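Local coordinates for D-lactate dehydrogenase (Fermentative) (Pseudomonas aeruginosa, PDB 6ABJ), which probably interconverts pyruvate and D-lactate with NADH or NAD+ as cofactor, as a tetrameric D-isomer specific 2-hydroxyacid dehydrogenase, at residues L186-D190 and G201-L207. Numbering follows the deposited sequence.
Sequences LLAYD and GGRYLAL
L187 and A188 pair in parallel with R203 and Y204, the two strands of a beta-alpha-beta unit connected by helix 195-199 at the outer edge of the Rossmann sheet, where 203-204 is an outermost strand of that sheet within the chain. Three backbone bonds hold the pair: R203 N to L186 O and A188 N to R203 O, both 2.9 Å, then L205 N to A188 O at 3.0 Å. At the L186 end two waters continue the pairing, one bridging L186 O and G201 O, the other L186 N and G201 O. A188 sets its CB over one face of the Y204 ring, 4.0 Å from the centroid and offset toward the rim, while D190 N sits at the ring edge. Y204 OH reaches T168 and N194, and D190 OD2 takes T168 N, consistent with the glycine-rich turn of a Rossmann fold; D190 is an NADH-binding residue, with no cofactor bound in this chain. On the other face the L187 and R203 side chains run side by side, CD2 of L187 3.7 Å from NH2 of R203, which is salt-bridged to E213. At the end of its strand, Y189 has CG anti to the backbone N (chi1 170°), which carries the ring to L207; L207 CB lies 4.1 Å from that ring's centroid, over one face, with L205 O in plane at its edge.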
ATOM      1  N   LEU B 186     -14.689  29.659  14.732  1.00 27.05           N
ATOM      2  CA  LEU B 186     -15.043  28.632  15.704  1.00 28.05           C
ATOM      3  C   LEU B 186     -16.494  28.673  16.236  1.00 29.32           C
ATOM      4  O   LEU B 186     -16.913  29.714  16.773  1.00 32.46           O
ATOM      5  CB  LEU B 186     -14.162  28.722  16.903  1.00 28.28           C
ATOM      6  CG  LEU B 186     -12.912  27.844  16.845  1.00 35.51           C
ATOM      7  CD1 LEU B 186     -13.246  26.378  16.926  1.00 35.14           C
ATOM      8  CD2 LEU B 186     -12.146  28.128  15.581  1.00 37.28           C
ATOM      9  N   LEU B 187     -17.199  27.543  16.122  1.00 28.18           N
ATOM     10  CA  LEU B 187     -18.554  27.332  16.640  1.00 28.80           C
ATOM     11  C   LEU B 187     -18.472  26.267  17.693  1.00 29.55           C
ATOM     12  O   LEU B 187     -17.647  25.356  17.646  1.00 29.57           O
ATOM     13  CB  LEU B 187     -19.534  26.914  15.559  1.00 30.84           C
ATOM     14  CG  LEU B 187     -19.510  27.741  14.284  1.00 30.62           C
ATOM     15  CD1 LEU B 187     -20.520  27.204  13.330  1.00 31.13           C
ATOM     16  CD2 LEU B 187     -19.746  29.203  14.524  1.00 31.72           C
ATOM     17  N   ALA B 188     -19.291  26.400  18.709  1.00 28.99           N
ATOM     18  CA  ALA B 188     -19.211  25.497  19.826  1.00 29.71           C
ATOM     19  C   ALA B 188     -20.556  25.157  20.426  1.00 30.97           C
ATOM     20  O   ALA B 188     -21.458  25.974  20.493  1.00 32.16           O
ATOM     21  CB  ALA B 188     -18.348  26.134  20.886  1.00 30.55           C
ATOM     22  N   TYR B 189     -20.653  23.945  20.910  1.00 32.97           N
ATOM     23  CA  TYR B 189     -21.793  23.512  21.653  1.00 34.06           C
ATOM     24  C   TYR B 189     -21.306  22.842  22.928  1.00 36.29           C
ATOM     25  O   TYR B 189     -20.464  21.928  22.915  1.00 32.19           O
ATOM     26  CB  TYR B 189     -22.676  22.519  20.885  1.00 36.32           C
ATOM     27  CG  TYR B 189     -23.714  21.938  21.805  1.00 36.73           C
ATOM     28  CD1 TYR B 189     -24.830  22.675  22.193  1.00 40.52           C
ATOM     29  CD2 TYR B 189     -23.518  20.678  22.374  1.00 40.88           C
ATOM     30  CE1 TYR B 189     -25.751  22.176  23.143  1.00 43.94           C
ATOM     31  CE2 TYR B 189     -24.417  20.171  23.302  1.00 40.47           C
ATOM     32  CZ  TYR B 189     -25.523  20.891  23.664  1.00 47.63           C
ATOM     33  OH  TYR B 189     -26.364  20.325  24.587  1.00 51.94           O
ATOM     34  N   ASP B 190     -21.833  23.292  24.069  1.00 34.10           N
ATOM     35  CA  ASP B 190     -21.585  22.573  25.335  1.00 36.58           C
ATOM     36  C   ASP B 190     -22.756  22.895  26.263  1.00 37.84           C
ATOM     37  O   ASP B 190     -23.210  24.047  26.280  1.00 35.83           O
ATOM     38  CB  ASP B 190     -20.259  22.962  25.984  1.00 36.66           C
ATOM     39  CG  ASP B 190     -19.832  22.007  27.087  1.00 37.78           C
ATOM     40  OD1 ASP B 190     -20.347  22.123  28.243  1.00 40.14           O
ATOM     41  OD2 ASP B 190     -18.945  21.158  26.836  1.00 35.11           O
ATOM     42  N   GLY B 201     -12.533  33.687  20.265  1.00 39.64           N
ATOM     43  CA  GLY B 201     -13.333  34.104  19.122  1.00 39.29           C
ATOM     44  C   GLY B 201     -14.448  33.125  18.842  1.00 34.87           C
ATOM     45  O   GLY B 201     -15.188  33.283  17.879  1.00 33.78           O
ATOM     46  N   GLY B 202     -14.635  32.139  19.708  1.00 34.29           N
ATOM     47  CA  GLY B 202     -15.678  31.103  19.516  1.00 32.52           C
ATOM     48  C   GLY B 202     -17.087  31.538  19.830  1.00 34.73           C
ATOM     49  O   GLY B 202     -17.324  32.256  20.816  1.00 32.06           O
ATOM     50  N   ARG B 203     -18.045  31.084  19.035  1.00 32.28           N
ATOM     51  CA  ARG B 203     -19.478  31.421  19.215  1.00 32.23           C
ATOM     52  C   ARG B 203     -20.202  30.158  19.678  1.00 34.03           C
ATOM     53  O   ARG B 203     -20.243  29.118  18.946  1.00 31.89           O
ATOM     54  CB  ARG B 203     -20.052  31.828  17.870  1.00 34.95           C
ATOM     55  CG  ARG B 203     -20.924  33.055  17.878  1.00 40.72           C
ATOM     56  CD  ARG B 203     -22.137  33.035  17.018  1.00 38.11           C
ATOM     57  NE  ARG B 203     -22.009  32.440  15.668  1.00 36.80           N
ATOM     58  CZ  ARG B 203     -22.960  31.693  15.114  1.00 36.84           C
ATOM     59  NH1 ARG B 203     -24.097  31.437  15.752  1.00 37.77           N
ATOM     60  NH2 ARG B 203     -22.832  31.204  13.909  1.00 35.66           N
ATOM     61  N   TYR B 204     -20.869  30.217  20.820  1.00 32.84           N
ATOM     62  CA  TYR B 204     -21.758  29.110  21.217  1.00 34.24           C
ATOM     63  C   TYR B 204     -23.070  29.215  20.522  1.00 36.20           C
ATOM     64  O   TYR B 204     -23.577  30.332  20.322  1.00 37.31           O
ATOM     65  CB  TYR B 204     -21.981  29.052  22.769  1.00 35.14           C
ATOM     66  CG  TYR B 204     -20.831  28.431  23.520  1.00 33.71           C
ATOM     67  CD1 TYR B 204     -19.797  29.219  23.959  1.00 34.27           C
ATOM     68  CD2 TYR B 204     -20.772  27.068  23.751  1.00 33.64           C
ATOM     69  CE1 TYR B 204     -18.767  28.696  24.666  1.00 35.53           C
ATOM     70  CE2 TYR B 204     -19.701  26.516  24.395  1.00 34.75           C
ATOM     71  CZ  TYR B 204     -18.730  27.344  24.913  1.00 34.83           C
ATOM     72  OH  TYR B 204     -17.634  26.841  25.597  1.00 34.80           O
ATOM     73  N   LEU B 205     -23.645  28.058  20.178  1.00 33.34           N
ATOM     74  CA  LEU B 205     -24.932  27.975  19.560  1.00 32.29           C
ATOM     75  C   LEU B 205     -25.546  26.635  19.820  1.00 30.84           C
ATOM     76  O   LEU B 205     -24.925  25.756  20.370  1.00 32.60           O
ATOM     77  CB  LEU B 205     -24.908  28.322  18.063  1.00 32.56           C
ATOM     78  CG  LEU B 205     -23.835  27.806  17.062  1.00 33.18           C
ATOM     79  CD1 LEU B 205     -22.888  26.682  17.546  1.00 30.48           C
ATOM     80  CD2 LEU B 205     -24.317  27.612  15.671  1.00 30.13           C
ATOM     81  N   ALA B 206     -26.801  26.465  19.431  1.00 31.43           N
ATOM     82  CA  ALA B 206     -27.459  25.186  19.554  1.00 30.85           C
ATOM     83  C   ALA B 206     -26.775  24.068  18.725  1.00 32.58           C
ATOM     84  O   ALA B 206     -26.223  24.327  17.663  1.00 30.11           O
ATOM     85  CB  ALA B 206     -28.901  25.320  19.127  1.00 32.94           C
ATOM     86  N   LEU B 207     -26.840  22.836  19.230  1.00 30.72           N
ATOM     87  CA  LEU B 207     -26.204  21.699  18.589  1.00 31.96           C
ATOM     88  C   LEU B 207     -26.658  21.654  17.117  1.00 30.74           C
ATOM     89  O   LEU B 207     -25.821  21.399  16.234  1.00 29.63           O
ATOM     90  CB  LEU B 207     -26.561  20.400  19.288  1.00 31.77           C
ATOM     91  CG  LEU B 207     -26.114  19.085  18.729  1.00 33.01           C
ATOM     92  CD1 LEU B 207     -24.600  19.049  18.508  1.00 34.19           C
ATOM     93  CD2 LEU B 207     -26.551  17.929  19.597  1.00 36.66           C
TER
HETATM   94  O   HOH W   1     -17.069  32.291  15.904  1.00 30.41           O
HETATM   95  O   HOH W   2     -13.890  32.136  15.735  1.00 33.33           O